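Local structure of conserved hypothetical protein (Streptococcus pneumoniae, 2GK4) at residues V100-L105 with Q134-K139; I174-L179 with I203-N208. The protein is of unknown function but belongs to the DNA/pantothenate metabolism flavoprotein family, so it probably takes part in coenzyme A synthesis. All coordinates share one frame; numbering follows the deposited sequence.

In the fold
The two contacts belong to different sheets of an elongated chain. Contact 1 closes first along the sequence: strand 97-104 pairs with strand 133-140 in a two-stranded antiparallel sheet, and the centre of this contact lies about 24 Å from the centre of the chain. Contact 2 follows in series, within the alpha-beta-alpha sandwich, where helix 168-182 packs on strand 202-205 of the eight-strand mixed sheet. The centres of contact 1 and contact 2 are about 36 Å apart; the nearest atoms of contact 1 and contact 2 are about 19 Å apart. Residues 134-138 of contact 1 also pair antiparallel with a strand of the second subunit, helping build the interface, whereas contact 2 joins layers within one subunit.

Contact 1: V100-L105 with Q134-K139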
loop_
_atom_site.group_PDB
_atom_site.type_symbol
_atom_site.label_atom_id
_atom_site.label_comp_id
_atom_site.label_asym_id
_atom_site.label_seq_id
_atom_site.Cartn_x
_atom_site.Cartn_y
_atom_site.Cartn_z
ATOM N N VAL A 100 8.520 2.448 -13.581
ATOM C CA VAL A 100 9.723 2.942 -14.220
ATOM C C VAL A 100 9.705 4.475 -14.278
ATOM O O VAL A 100 10.655 5.145 -13.840
ATOM C CB VAL A 100 9.903 2.349 -15.647
ATOM C CG1 VAL A 100 11.098 3.016 -16.373
ATOM C CG2 VAL A 100 10.112 0.843 -15.568
ATOM N N TYR A 101 8.598 5.026 -14.760
ATOM C CA TYR A 101 8.531 6.453 -15.055
ATOM C C TYR A 101 7.115 6.955 -14.892
ATOM O O TYR A 101 6.174 6.352 -15.401
ATOM C CB TYR A 101 9.002 6.690 -16.484
ATOM C CG TYR A 101 9.134 8.138 -16.889
ATOM C CD1 TYR A 101 8.283 8.685 -17.841
ATOM C CD2 TYR A 101 10.133 8.950 -16.351
ATOM C CE1 TYR A 101 8.419 10.027 -18.251
ATOM C CE2 TYR A 101 10.279 10.291 -16.762
ATOM C CZ TYR A 101 9.408 10.818 -17.705
ATOM O OH TYR A 101 9.536 12.137 -18.139
HETATM N N MSE A 102 6.975 8.065 -14.175
HETATM C CA MSE A 102 5.677 8.653 -13.873
HETATM C C MSE A 102 5.673 10.075 -14.413
HETATM O O MSE A 102 6.581 10.853 -14.124
HETATM C CB MSE A 102 5.479 8.680 -12.354
HETATM C CG MSE A 102 4.375 9.594 -11.839
HETATM SE SE MSE A 102 2.736 8.629 -11.589
HETATM C CE MSE A 102 2.100 8.774 -13.092
ATOM N N THR A 103 4.669 10.418 -15.206
ATOM C CA THR A 103 4.642 11.744 -15.837
ATOM C C THR A 103 3.206 12.248 -16.059
ATOM O O THR A 103 2.251 11.558 -15.736
ATOM C CB THR A 103 5.462 11.755 -17.163
ATOM O OG1 THR A 103 5.754 13.101 -17.555
ATOM C CG2 THR A 103 4.714 11.050 -18.290
ATOM N N GLY A 104 3.079 13.459 -16.603
ATOM C CA GLY A 104 1.763 14.050 -16.938
ATOM C C GLY A 104 1.266 13.547 -18.286
ATOM O O GLY A 104 2.059 13.155 -19.147
ATOM N N LEU A 105 -0.048 13.535 -18.473
ATOM C CA LEU A 105 -0.634 13.085 -19.742
ATOM C C LEU A 105 -0.100 13.861 -20.966
ATOM O O LEU A 105 0.080 13.272 -22.036
ATOM C CB LEU A 105 -2.167 13.183 -19.699
ATOM C CG LEU A 105 -2.937 12.607 -20.897
ATOM C CD1 LEU A 105 -2.786 11.098 -20.998
ATOM C CD2 LEU A 105 -4.420 12.999 -20.824
ATOM N N GLN A 134 -2.336 11.767 -14.710
ATOM C CA GLN A 134 -0.942 11.340 -14.673
ATOM C C GLN A 134 -0.824 9.889 -15.166
ATOM O O GLN A 134 -1.790 9.127 -15.114
ATOM C CB GLN A 134 -0.308 11.620 -13.301
ATOM C CG GLN A 134 -0.154 13.146 -13.014
ATOM C CD GLN A 134 0.461 13.484 -11.643
ATOM O OE1 GLN A 134 0.471 12.662 -10.729
ATOM N NE2 GLN A 134 0.965 14.712 -11.505
ATOM N N VAL A 135 0.342 9.543 -15.706
ATOM C CA VAL A 135 0.517 8.290 -16.423
ATOM C C VAL A 135 1.770 7.615 -15.903
ATOM O O VAL A 135 2.844 8.219 -15.913
ATOM C CB VAL A 135 0.705 8.537 -17.941
ATOM C CG1 VAL A 135 0.826 7.219 -18.689
ATOM C CG2 VAL A 135 -0.438 9.345 -18.497
ATOM N N LEU A 136 1.624 6.380 -15.453
ATOM C CA LEU A 136 2.753 5.599 -14.929
ATOM C C LEU A 136 3.075 4.441 -15.875
ATOM O O LEU A 136 2.177 3.664 -16.218
ATOM C CB LEU A 136 2.420 5.070 -13.509
ATOM C CG LEU A 136 3.450 4.098 -12.900
ATOM C CD1 LEU A 136 4.743 4.821 -12.591
ATOM C CD2 LEU A 136 2.866 3.395 -11.647
ATOM N N PHE A 137 4.350 4.337 -16.280
ATOM C CA PHE A 137 4.843 3.228 -17.103
ATOM C C PHE A 137 5.506 2.230 -16.177
ATOM O O PHE A 137 6.301 2.622 -15.318
ATOM C CB PHE A 137 5.844 3.740 -18.150
ATOM C CG PHE A 137 5.215 4.687 -19.156
ATOM C CD1 PHE A 137 5.103 6.052 -18.868
ATOM C CD2 PHE A 137 4.672 4.195 -20.349
ATOM C CE1 PHE A 137 4.484 6.939 -19.773
ATOM C CE2 PHE A 137 4.049 5.067 -21.277
ATOM C CZ PHE A 137 3.951 6.432 -20.986
ATOM N N LEU A 138 5.196 0.951 -16.375
ATOM C CA LEU A 138 5.741 -0.110 -15.530
ATOM C C LEU A 138 6.329 -1.177 -16.430
ATOM O O LEU A 138 5.773 -1.450 -17.520
ATOM C CB LEU A 138 4.651 -0.720 -14.659
ATOM C CG LEU A 138 3.855 0.210 -13.729
ATOM C CD1 LEU A 138 2.618 0.771 -14.440
ATOM C CD2 LEU A 138 3.475 -0.555 -12.480
ATOM N N LYS A 139 7.444 -1.764 -16.001
ATOM C CA LYS A 139 8.033 -2.916 -16.753
ATOM C C LYS A 139 7.839 -4.232 -15.978
ATOM O O LYS A 139 7.586 -4.207 -14.775
ATOM C CB LYS A 139 9.526 -2.684 -16.976
ATOM C CG LYS A 139 10.386 -2.806 -15.707
ATOM C CD LYS A 139 11.875 -2.515 -15.961
ATOM C CE LYS A 139 12.716 -2.919 -14.762
ATOM N NZ LYS A 139 14.168 -2.511 -15.000
#
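Met102, a selenomethionine, and Leu136 form a non-hydrogen-bonded antiparallel pair, their side chains on one face of the sheet and crossing at about a right angle. The Met102 chain leaves with CG anti to the backbone N (chi1 164°) and then bends at chi2, and its SE lies 4.1 Å from Leu136 CB; an unbranched, flexible chain suits such a path. The position of the terminal CE is doubtful. The other face, carrying Tyr101, Thr103, Val135 and Phe137, is also buried. Phe137 presents its ring edge, with CD1 3.6 Å from Tyr101 O, while Phe117 stacks on the ring. Branched Val135 puts CG2 3.9 Å from Leu105 CD1, at the start of helix 105-110.

Thr103 and Val135 exchange two backbone hydrogen bonds, and Phe137 N gives a nearly straight one to Tyr101 O. Beyond them the pairing breaks step in a classic beta bulge: Val100 N donates to Phe137 O at 2.8 Å, and Tyr101 N reaches the same oxygen in a weak 3.4 Å bond. Past the bulge the contact opens toward solvent. There Val100 CG2 lies 3.7 Å from Lys139 CG; the lysine lays its aliphatic carbons against the valine, and its extended chain carries the ammonium group toward solvent. Residues 134-138 also pair antiparallel with a strand of the second subunit, continuing the sheet across the interface.

Contact 2: I174-L179 with I203-N208; sequences IARKSL and IFVEKN
Arg176 grips the backbone of Glu206 side-on, NE and NH1 both donating to Glu206 O. The NE bond is 3.0 Å long; that from NH1 is 3.2 Å and more bent, with an N-H...O angle of 143°. The oxygen lies nearly in the guanidinium plane, so the pair of bonds helps hold the group in this orientation. Lys207 O sits over one face, 3.1 Å above the plane and offset toward the rim; it is not hydrogen-bonded to NE, although its partial negative charge probably suits the cation. A long arginine fits here because its chain, extended from CG to NE, carries the charged end from the helix across to the backbone at Glu206. The Glu206 carboxylate points elsewhere, to a salt bridge with Lys226.

Nearer the backbone the contact turns apolar. Arg176 CG lies 3.5 Å from Val205 CG1, the two side chains crossing at about a right angle. Val205 turns its other methyl, CG2, to Ala175 CB at 3.7 Å, where a small residue lets the helix come close to the strand. Leu179 brings CD2 to 4.0 Å from Val205 O.

Helix 168-182 links the parallel strands 156-163 and 186-191 in a beta-alpha-beta crossover, with Ala175 and Leu179 also resting on Ile187. Strand 202-205 runs antiparallel between strands 186-191 and 210-213, while Phe204 packs on helix 216-228 at the other face of the sheet.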
loop_
_atom_site.group_PDB
_atom_site.type_symbol
_atom_site.label_atom_id
_atom_site.label_comp_id
_atom_site.label_asym_id
_atom_site.label_seq_id
_atom_site.Cartn_x
_atom_site.Cartn_y
_atom_site.Cartn_z
ATOM N N ILE A 174 -4.212 -23.996 -16.648
ATOM C CA ILE A 174 -3.255 -22.940 -16.269
ATOM C C ILE A 174 -2.259 -23.379 -15.172
ATOM O O ILE A 174 -1.045 -23.089 -15.260
ATOM C CB ILE A 174 -3.999 -21.659 -15.846
ATOM C CG1 ILE A 174 -4.905 -21.157 -16.989
ATOM C CG2 ILE A 174 -3.005 -20.546 -15.338
ATOM C CD1 ILE A 174 -4.171 -20.770 -18.301
ATOM N N ALA A 175 -2.761 -24.053 -14.140
ATOM C CA ALA A 175 -1.890 -24.592 -13.090
ATOM C C ALA A 175 -0.854 -25.564 -13.642
ATOM O O ALA A 175 0.321 -25.506 -13.250
ATOM C CB ALA A 175 -2.714 -25.248 -11.973
ATOM N N ARG A 176 -1.256 -26.449 -14.559
ATOM C CA ARG A 176 -0.302 -27.393 -15.141
ATOM C C ARG A 176 0.784 -26.747 -15.987
ATOM O O ARG A 176 1.928 -27.189 -15.966
ATOM C CB ARG A 176 -1.018 -28.485 -15.921
ATOM C CG ARG A 176 -1.556 -29.512 -14.952
ATOM C CD ARG A 176 -2.133 -30.705 -15.598
ATOM N NE ARG A 176 -2.451 -31.651 -14.540
ATOM C CZ ARG A 176 -3.463 -32.502 -14.552
ATOM N NH1 ARG A 176 -3.622 -33.309 -13.504
ATOM N NH2 ARG A 176 -4.289 -32.579 -15.598
ATOM N N LYS A 177 0.420 -25.696 -16.707
ATOM C CA LYS A 177 1.385 -24.919 -17.466
ATOM C C LYS A 177 2.435 -24.332 -16.514
ATOM O O LYS A 177 3.631 -24.363 -16.805
ATOM C CB LYS A 177 0.666 -23.829 -18.255
ATOM C CG LYS A 177 -0.114 -24.356 -19.497
ATOM C CD LYS A 177 -0.727 -23.181 -20.252
ATOM C CE LYS A 177 -1.668 -23.640 -21.381
ATOM N NZ LYS A 177 -1.169 -24.831 -22.101
ATOM N N SER A 178 1.968 -23.835 -15.368
ATOM C CA SER A 178 2.819 -23.294 -14.306
ATOM C C SER A 178 3.704 -24.363 -13.660
ATOM O O SER A 178 4.891 -24.131 -13.389
ATOM C CB SER A 178 1.945 -22.609 -13.253
ATOM O OG SER A 178 2.735 -22.184 -12.154
ATOM N N LEU A 179 3.140 -25.542 -13.411
ATOM C CA LEU A 179 3.939 -26.684 -12.957
ATOM C C LEU A 179 5.168 -26.942 -13.815
ATOM O O LEU A 179 6.277 -27.108 -13.294
ATOM C CB LEU A 179 3.078 -27.946 -12.943
ATOM C CG LEU A 179 2.541 -28.467 -11.628
ATOM C CD1 LEU A 179 3.282 -29.683 -11.190
ATOM C CD2 LEU A 179 2.689 -27.436 -10.605
ATOM N N ILE A 203 -7.757 -26.666 -5.692
ATOM C CA ILE A 203 -7.411 -27.901 -6.385
ATOM C C ILE A 203 -5.915 -28.046 -6.305
ATOM O O ILE A 203 -5.171 -27.178 -6.779
ATOM C CB ILE A 203 -7.874 -27.866 -7.849
ATOM C CG1 ILE A 203 -9.350 -27.388 -7.944
ATOM C CG2 ILE A 203 -7.598 -29.214 -8.561
ATOM C CD1 ILE A 203 -9.782 -27.000 -9.333
ATOM N N PHE A 204 -5.474 -29.165 -5.728
ATOM C CA PHE A 204 -4.053 -29.500 -5.647
ATOM C C PHE A 204 -3.702 -30.152 -6.980
ATOM O O PHE A 204 -4.124 -31.285 -7.256
ATOM C CB PHE A 204 -3.808 -30.457 -4.459
ATOM C CG PHE A 204 -3.707 -29.765 -3.128
ATOM C CD1 PHE A 204 -4.680 -28.840 -2.708
ATOM C CD2 PHE A 204 -2.650 -30.073 -2.264
ATOM C CE1 PHE A 204 -4.578 -28.210 -1.457
ATOM C CE2 PHE A 204 -2.543 -29.471 -1.009
ATOM C CZ PHE A 204 -3.506 -28.549 -0.596
ATOM N N VAL A 205 -3.032 -29.379 -7.827
ATOM C CA VAL A 205 -2.677 -29.786 -9.157
ATOM C C VAL A 205 -1.248 -30.353 -9.208
ATOM O O VAL A 205 -0.210 -29.659 -8.952
ATOM C CB VAL A 205 -2.862 -28.612 -10.186
ATOM C CG1 VAL A 205 -2.563 -29.082 -11.606
ATOM C CG2 VAL A 205 -4.295 -28.077 -10.139
ATOM N N GLU A 206 -1.192 -31.622 -9.580
ATOM C CA GLU A 206 0.064 -32.245 -9.921
ATOM C C GLU A 206 0.078 -32.642 -11.397
ATOM O O GLU A 206 -0.900 -32.491 -12.113
ATOM C CB GLU A 206 0.301 -33.451 -9.012
ATOM C CG GLU A 206 0.434 -33.076 -7.545
ATOM C CD GLU A 206 0.364 -34.281 -6.628
ATOM O OE1 GLU A 206 -0.552 -35.105 -6.769
ATOM O OE2 GLU A 206 1.209 -34.415 -5.734
ATOM N N LYS A 207 1.214 -33.159 -11.845
ATOM C CA LYS A 207 1.416 -33.475 -13.243
ATOM C C LYS A 207 0.312 -34.382 -13.784
ATOM O O LYS A 207 -0.286 -34.091 -14.813
ATOM C CB LYS A 207 2.771 -34.151 -13.383
ATOM C CG LYS A 207 3.205 -34.375 -14.809
ATOM C CD LYS A 207 4.721 -34.234 -14.901
ATOM C CE LYS A 207 5.454 -35.471 -14.399
ATOM N NZ LYS A 207 6.663 -35.746 -15.258
ATOM N N ASN A 208 0.013 -35.446 -13.050
ATOM C CA ASN A 208 -0.936 -36.466 -13.498
ATOM C C ASN A 208 -2.069 -36.775 -12.517
ATOM O O ASN A 208 -2.785 -37.781 -12.694
ATOM C CB ASN A 208 -0.201 -37.792 -13.753
ATOM C CG ASN A 208 0.762 -37.730 -14.936
ATOM O OD1 ASN A 208 0.504 -37.075 -15.945
ATOM N ND2 ASN A 208 1.889 -38.404 -14.797
#